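Surface glycan binding protein B (Bacteroides ovatus, PDB 6E57) binds mixed-linkage beta-glucan at the cell surface and probably helps this gut bacterium capture cereal polysaccharide for uptake. Local coordinates at residues A163-G167 and G168-T172. Sequence-based numbering, arbitrary orientation.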
loop_
_atom_site.group_PDB
_atom_site.type_symbol
_atom_site.label_atom_id
_atom_site.label_comp_id
_atom_site.label_asym_id
_atom_site.label_seq_id
_atom_site.Cartn_x
_atom_site.Cartn_y
_atom_site.Cartn_z
ATOM N N ALA A 163 6.830 11.435 -23.162
ATOM C CA ALA A 163 7.692 10.260 -23.034
ATOM C C ALA A 163 8.021 9.986 -21.561
ATOM O O ALA A 163 8.089 10.902 -20.743
ATOM C CB ALA A 163 8.948 10.448 -23.848
ATOM N N ILE A 164 8.214 8.700 -21.249
ATOM C CA ILE A 164 8.723 8.246 -19.967
ATOM C C ILE A 164 10.052 7.529 -20.219
ATOM O O ILE A 164 10.145 6.712 -21.133
ATOM C CB ILE A 164 7.716 7.321 -19.254
ATOM C CG1 ILE A 164 6.360 7.999 -19.044
ATOM C CG2 ILE A 164 8.302 6.818 -17.943
ATOM C CD1 ILE A 164 5.251 7.045 -18.677
ATOM N N LEU A 165 11.059 7.843 -19.398
ATOM C CA LEU A 165 12.373 7.205 -19.467
ATOM C C LEU A 165 12.458 6.135 -18.373
ATOM O O LEU A 165 12.187 6.411 -17.204
ATOM C CB LEU A 165 13.471 8.263 -19.299
ATOM C CG LEU A 165 13.400 9.463 -20.245
ATOM C CD1 LEU A 165 14.577 10.397 -20.017
ATOM C CD2 LEU A 165 13.348 9.022 -21.703
ATOM N N LEU A 166 12.830 4.914 -18.776
ATOM C CA LEU A 166 12.910 3.766 -17.889
ATOM C C LEU A 166 14.136 2.930 -18.269
ATOM O O LEU A 166 14.141 2.255 -19.304
ATOM C CB LEU A 166 11.616 2.955 -18.016
ATOM C CG LEU A 166 11.291 2.028 -16.846
ATOM C CD1 LEU A 166 9.811 1.679 -16.837
ATOM C CD2 LEU A 166 12.134 0.764 -16.889
ATOM N N GLY A 167 15.171 3.005 -17.425
ATOM C CA GLY A 167 16.385 2.202 -17.550
ATOM C C GLY A 167 16.937 2.187 -18.967
ATOM O O GLY A 167 17.145 1.120 -19.549
ATOM N N GLY A 168 17.160 3.382 -19.526
ATOM C CA GLY A 168 17.795 3.533 -20.830
ATOM C C GLY A 168 16.795 3.575 -21.976
ATOM O O GLY A 168 17.076 4.182 -23.007
ATOM N N ASN A 169 15.637 2.920 -21.807
ATOM C CA ASN A 169 14.585 2.911 -22.823
ATOM C C ASN A 169 13.836 4.248 -22.786
ATOM O O ASN A 169 13.715 4.872 -21.735
ATOM C CB ASN A 169 13.618 1.736 -22.646
ATOM C CG ASN A 169 14.312 0.392 -22.699
ATOM O OD1 ASN A 169 15.170 0.104 -21.867
ATOM N ND2 ASN A 169 13.948 -0.435 -23.665
ATOM N N THR A 170 13.355 4.671 -23.959
ATOM C CA THR A 170 12.524 5.856 -24.124
ATOM C C THR A 170 11.126 5.401 -24.554
ATOM O O THR A 170 10.932 5.005 -25.698
ATOM C CB THR A 170 13.147 6.822 -25.143
ATOM O OG1 THR A 170 14.508 7.059 -24.775
ATOM C CG2 THR A 170 12.408 8.140 -25.235
ATOM N N ILE A 171 10.172 5.441 -23.616
ATOM C CA ILE A 171 8.791 5.009 -23.847
ATOM C C ILE A 171 7.992 6.202 -24.389
ATOM O O ILE A 171 7.759 7.170 -23.665
ATOM C CB ILE A 171 8.175 4.442 -22.553
ATOM C CG1 ILE A 171 9.020 3.301 -21.977
ATOM C CG2 ILE A 171 6.736 4.013 -22.789
ATOM C CD1 ILE A 171 8.699 2.956 -20.544
ATOM N N THR A 172 7.563 6.105 -25.655
ATOM C CA THR A 172 7.033 7.245 -26.414
ATOM C C THR A 172 5.538 7.081 -26.728
ATOM O O THR A 172 4.998 7.861 -27.511
ATOM C CB THR A 172 7.814 7.432 -27.722
ATOM O OG1 THR A 172 7.560 6.296 -28.548
ATOM C CG2 THR A 172 9.304 7.590 -27.508
#
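I171 N hands its hydrogen to I164 O at 2.8 Å, with the donor nearly in line with the carbonyl. I164 N returns the bond to I171 O at 2.9 Å, this time in the carbonyl plane, and the two make I164 and I171 an antiparallel hydrogen-bonded pair. Two residues on, L166 N reaches N169 O at 3.1 Å and almost straight (169° at the hydrogen). The reverse bond, N169 N to L166 O at 3.0 Å, is more bent, its donor standing well above the carbonyl plane; it closes the turn through G167 and G168. Both glycines have positive phi, as a type I' turn requires at its two central positions.

On one face L165 and T170 lie side by side, L165 CD2 resting 3.8 Å from T170 CG2. On the face that carries I164, L166 and I171, I171 CG1 sits anti to its carbonyl carbon (chi1 -56°), and from there CD1 swings across to L166 CB at 3.9 Å. I164 and I171 lie against Y187 of strand 184-188, L166 against I200 of strand 196-203, and I171 also meets P190. Backbone hydrogen bonds of A163 with Q203 and of L165 with V201 tie strand 163-166 to strand 196-203, leaving 169-171 outermost within the chain. The whole is a beta hairpin with a two-residue type I' turn (L166 to N169), at the edge of a five-stranded mixed sheet.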